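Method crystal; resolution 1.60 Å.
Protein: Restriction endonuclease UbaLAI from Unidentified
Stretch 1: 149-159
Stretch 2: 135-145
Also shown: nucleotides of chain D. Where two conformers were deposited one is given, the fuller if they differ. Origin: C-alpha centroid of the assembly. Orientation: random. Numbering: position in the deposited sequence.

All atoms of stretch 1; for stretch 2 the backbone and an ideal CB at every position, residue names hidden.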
# COMPACT_ATOMS: atom_id res chain seq x y z
N SER A 149 -12.50 -3.35 14.82
CA SER A 149 -13.37 -3.67 13.70
C SER A 149 -12.79 -3.19 12.41
O SER A 149 -12.54 -2.02 12.30
CB SER A 149 -14.73 -2.97 13.88
OG SER A 149 -14.57 -1.55 13.85
N PRO A 150 -12.77 -4.04 11.37
CA PRO A 150 -12.49 -3.42 10.05
C PRO A 150 -13.57 -2.44 9.63
O PRO A 150 -14.78 -2.64 9.95
CB PRO A 150 -12.43 -4.60 9.07
CG PRO A 150 -12.99 -5.76 9.81
CD PRO A 150 -13.06 -5.48 11.32
N LYS A 151 -13.15 -1.37 8.94
CA LYS A 151 -14.03 -0.26 8.56
C LYS A 151 -13.48 0.37 7.26
O LYS A 151 -12.28 0.70 7.19
CB LYS A 151 -14.13 0.78 9.71
CG LYS A 151 -15.11 1.91 9.51
CD LYS A 151 -16.54 1.40 9.38
CE LYS A 151 -16.82 0.37 10.49
NZ LYS A 151 -18.22 -0.20 10.54
N ALA A 152 -14.35 0.50 6.27
CA ALA A 152 -13.88 1.07 4.98
C ALA A 152 -13.16 2.43 5.29
O ALA A 152 -13.64 3.27 6.09
CB ALA A 152 -15.03 1.23 4.00
N GLY A 153 -11.95 2.60 4.73
CA GLY A 153 -11.21 3.83 4.89
C GLY A 153 -10.21 3.81 6.03
O GLY A 153 -9.35 4.67 6.15
N LEU A 154 -10.41 2.89 6.98
CA LEU A 154 -9.50 2.81 8.10
C LEU A 154 -8.06 2.58 7.67
O LEU A 154 -7.82 1.76 6.78
CB LEU A 154 -9.90 1.65 9.02
CG LEU A 154 -9.02 1.25 10.18
CD1 LEU A 154 -9.02 2.37 11.26
CD2 LEU A 154 -9.63 -0.03 10.78
N PHE A 155 -7.15 3.27 8.31
CA PHE A 155 -5.73 3.07 7.89
C PHE A 155 -4.79 3.21 9.06
O PHE A 155 -5.16 3.82 10.10
CB PHE A 155 -5.35 4.02 6.73
CG PHE A 155 -5.17 5.43 7.12
CD1 PHE A 155 -6.30 6.31 7.17
CD2 PHE A 155 -3.91 5.94 7.43
CE1 PHE A 155 -6.14 7.64 7.59
CE2 PHE A 155 -3.73 7.29 7.87
CZ PHE A 155 -4.87 8.16 7.93
N VAL A 156 -3.59 2.68 8.91
CA VAL A 156 -2.56 2.85 9.93
C VAL A 156 -1.28 3.16 9.22
O VAL A 156 -1.02 2.64 8.10
CB VAL A 156 -2.41 1.65 10.79
CG1 VAL A 156 -2.15 0.35 9.99
CG2 VAL A 156 -1.35 1.87 11.87
N VAL A 157 -0.51 4.05 9.82
CA VAL A 157 0.82 4.33 9.37
C VAL A 157 1.72 4.11 10.60
O VAL A 157 1.53 4.78 11.65
CB VAL A 157 0.97 5.76 8.86
CG1 VAL A 157 2.41 6.02 8.52
CG2 VAL A 157 0.06 6.02 7.67
N ARG A 158 2.66 3.18 10.54
CA ARG A 158 3.51 2.99 11.72
C ARG A 158 4.74 2.13 11.46
O ARG A 158 4.77 1.27 10.56
CB ARG A 158 2.70 2.39 12.88
CG ARG A 158 2.11 1.03 12.62
CD ARG A 158 1.32 0.62 13.86
NE ARG A 158 0.74 -0.71 13.77
CZ ARG A 158 1.42 -1.82 14.00
NH1 ARG A 158 2.71 -1.75 14.31
NH2 ARG A 158 0.81 -3.01 13.91
N PRO A 159 5.79 2.35 12.27
CA PRO A 159 7.05 1.64 12.12
C PRO A 159 6.84 0.17 12.36
O PRO A 159 5.87 -0.15 13.06
CB PRO A 159 7.94 2.23 13.23
CG PRO A 159 7.22 3.41 13.77
CD PRO A 159 5.78 3.31 13.40
N UNK A 135 -7.29 -13.26 1.65
CA UNK A 135 -6.33 -13.05 2.72
C UNK A 135 -6.68 -11.87 3.61
O UNK A 135 -5.86 -11.52 4.45
CB UNK A 135 -4.93 -12.85 2.13
N UNK A 136 -7.86 -11.27 3.46
CA UNK A 136 -8.15 -10.05 4.20
C UNK A 136 -8.03 -10.27 5.71
O UNK A 136 -7.41 -9.49 6.39
CB UNK A 136 -9.55 -9.54 3.85
N UNK A 137 -8.64 -11.32 6.25
CA UNK A 137 -8.73 -11.44 7.68
C UNK A 137 -7.34 -11.62 8.31
O UNK A 137 -7.05 -10.93 9.32
CB UNK A 137 -9.64 -12.61 8.05
N UNK A 138 -6.52 -12.49 7.73
CA UNK A 138 -5.19 -12.70 8.30
C UNK A 138 -4.38 -11.40 8.22
O UNK A 138 -3.78 -10.99 9.21
CB UNK A 138 -4.46 -13.83 7.57
N UNK A 139 -4.40 -10.72 7.07
CA UNK A 139 -3.63 -9.49 6.95
C UNK A 139 -4.16 -8.37 7.82
O UNK A 139 -3.38 -7.62 8.45
CB UNK A 139 -3.61 -9.03 5.49
N UNK A 140 -5.48 -8.24 7.89
CA UNK A 140 -6.05 -7.20 8.74
C UNK A 140 -5.63 -7.41 10.22
O UNK A 140 -5.23 -6.44 10.92
CB UNK A 140 -7.57 -7.20 8.61
N UNK A 141 -5.73 -8.64 10.67
CA UNK A 141 -5.33 -8.94 12.05
C UNK A 141 -3.83 -8.55 12.31
O UNK A 141 -3.49 -8.06 13.39
CB UNK A 141 -5.55 -10.43 12.33
N UNK A 142 -2.94 -8.86 11.35
CA UNK A 142 -1.53 -8.51 11.55
C UNK A 142 -1.28 -7.01 11.53
O UNK A 142 -0.41 -6.56 12.25
CB UNK A 142 -0.67 -9.18 10.48
N UNK A 143 -1.98 -6.25 10.69
CA UNK A 143 -1.72 -4.84 10.58
C UNK A 143 -2.40 -4.01 11.66
O UNK A 143 -1.88 -2.97 12.06
CB UNK A 143 -2.16 -4.35 9.20
N UNK A 144 -3.59 -4.46 12.11
CA UNK A 144 -4.43 -3.63 12.99
C UNK A 144 -4.70 -4.26 14.38
O UNK A 144 -5.22 -3.58 15.29
CB UNK A 144 -5.77 -3.36 12.29
N UNK A 145 -4.43 -5.54 14.54
CA UNK A 145 -4.80 -6.29 15.73
C UNK A 145 -6.14 -7.04 15.71
O UNK A 145 -6.88 -6.94 14.76
CB UNK A 145 -4.82 -5.32 16.91
P DC D 3 -12.75 7.49 3.64
OP1 DC D 3 -13.62 6.68 4.58
OP2 DC D 3 -11.36 7.03 3.25
O5' DC D 3 -13.56 7.77 2.30
C5' DC D 3 -14.87 8.22 2.41
C4' DC D 3 -15.43 8.57 1.08
O4' DC D 3 -14.73 9.71 0.53
C3' DC D 3 -15.30 7.48 0.02
O3' DC D 3 -16.55 6.78 0.02
C2' DC D 3 -15.05 8.29 -1.28
C1' DC D 3 -15.24 9.74 -0.80
N1 DC D 3 -14.55 10.72 -1.58
C2 DC D 3 -15.30 11.65 -2.32
O2 DC D 3 -16.55 11.64 -2.21
N3 DC D 3 -14.65 12.54 -3.14
C4 DC D 3 -13.32 12.50 -3.26
N4 DC D 3 -12.74 13.41 -4.04
C5 DC D 3 -12.51 11.52 -2.53
C6 DC D 3 -13.17 10.67 -1.70

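Position 135 sits right before the helix, with nothing of stretch 1 near its CB. Many residues would suit it. It is Arg-135, the N-cap residue; its guanidinium is hydrogen-bonded elsewhere in the structure.

Position 136 opens the helix. Its CA-to-CB bond points toward stretch 1, but no atom there lies within 5.5 Å of the ideal CB. A long side chain, such as an aromatic or methionine, could reach Pro-150. The residue is Phe-136. With chi1 t, its ring meets Pro-150 edge-on, CZ lying 3.9 Å from Pro-150 CB.

At 137 the CB points sideways, and 138 and 139 are out of reach. Stretch 1 sets no demand here, so many side chains would do. They are Glu-137, Val-138 and Leu-139, and none touches stretch 1.

Position 140 again points toward stretch 1, one turn after 136. Pro-150 and Leu-154 offer an apolar surface some way off, so a large apolar side chain fits, and a flat one could lie against the proline. The residue is Phe-140, chi1 t. Pro-150 CB sits over one face of the ring, 3.9 Å from the centroid of Phe-140, in a CH-pi contact. Leu-154 CD2 approaches the edge, 3.9 Å from Phe-140 CE2. One ring thus meets both apolar side chains, Pro-150 and Leu-154.

Position 141 is out of reach; small or large would do as far as stretch 1 is concerned. It is Ala-141.

At 142 the CB points sideways and meets nothing. Several residues would suit. It is Leu-142, whose side chain leads away from stretch 1.

At 143 the CB points sideways, and the ideal CB is 4.8 Å from Val-156 CG1. A small or medium apolar residue would suit. The backbone carbonyl at 143 also lies within reach of the Arg-158 guanidinium, a contact that does not itself use the side chain. The residue is Cys-143, chi1 m. Arg-158 NH2 donates a hydrogen bond to Cys-143 O at 3.3 Å, with the oxygen near the guanidinium plane.

Position 144 also starts sideways, with its ideal CB 5.3 Å from Leu-154 CD2. Leu-154 and Val-156 offer apolar surface beyond, favouring a long apolar or aromatic side chain. It is Phe-144, chi1 m, whose end comes nearer and which has the largest covered area in either stretch. Val-156 CG1 lies over one face, 3.9 Å from the Phe-144 ring centroid, a second CH-pi contact. Leu-154 CG is 3.7 Å from Phe-144 CE1.

Position 145 leaves the helix with positive phi. A CB would be jammed against the preceding carbonyl oxygen, which calls for glycine. It is Gly-145.

Stretch 2 135-145: RFEVLFALCFG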
# COMPACT_ATOMS: atom_id res chain seq x y z
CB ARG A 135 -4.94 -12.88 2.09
CG ARG A 135 -4.41 -14.24 1.51
CD ARG A 135 -3.19 -14.04 0.62
NE ARG A 135 -2.03 -13.50 1.31
CZ ARG A 135 -1.48 -12.31 1.02
NH1 ARG A 135 -2.00 -11.48 0.10
NH2 ARG A 135 -0.40 -11.93 1.68
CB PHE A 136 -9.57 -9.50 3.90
CG PHE A 136 -9.84 -8.22 4.64
CD1 PHE A 136 -9.59 -6.99 4.05
CD2 PHE A 136 -10.35 -8.26 5.95
CE1 PHE A 136 -9.79 -5.79 4.74
CE2 PHE A 136 -10.53 -7.08 6.66
CZ PHE A 136 -10.26 -5.88 6.09
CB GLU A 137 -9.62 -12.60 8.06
CG GLU A 137 -11.03 -12.49 7.65
CD GLU A 137 -11.72 -13.80 7.94
OE1 GLU A 137 -12.10 -14.50 6.98
OE2 GLU A 137 -11.80 -14.15 9.15
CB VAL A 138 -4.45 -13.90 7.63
CG1 VAL A 138 -2.98 -13.95 8.04
CG2 VAL A 138 -5.09 -15.18 8.06
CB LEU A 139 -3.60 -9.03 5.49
CG LEU A 139 -2.82 -10.00 4.59
CD1 LEU A 139 -2.89 -9.47 3.17
CD2 LEU A 139 -1.36 -10.22 5.05
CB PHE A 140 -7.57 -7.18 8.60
CG PHE A 140 -8.21 -6.05 9.42
CD1 PHE A 140 -8.62 -6.32 10.71
CD2 PHE A 140 -8.28 -4.75 8.94
CE1 PHE A 140 -9.14 -5.30 11.50
CE2 PHE A 140 -8.79 -3.73 9.71
CZ PHE A 140 -9.22 -4.01 11.01
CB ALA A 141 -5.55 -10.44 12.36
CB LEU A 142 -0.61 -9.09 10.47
CG LEU A 142 -0.73 -10.51 10.02
CD1 LEU A 142 0.09 -10.71 8.77
CD2 LEU A 142 -0.16 -11.24 11.12
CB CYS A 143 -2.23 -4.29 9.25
SG CYS A 143 -1.27 -5.01 7.85
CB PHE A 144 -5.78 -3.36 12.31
CG PHE A 144 -5.69 -2.44 11.14
CD1 PHE A 144 -5.74 -1.04 11.31
CD2 PHE A 144 -5.49 -2.96 9.84
CE1 PHE A 144 -5.66 -0.18 10.23
CE2 PHE A 144 -5.44 -2.09 8.75
CZ PHE A 144 -5.51 -0.69 8.94
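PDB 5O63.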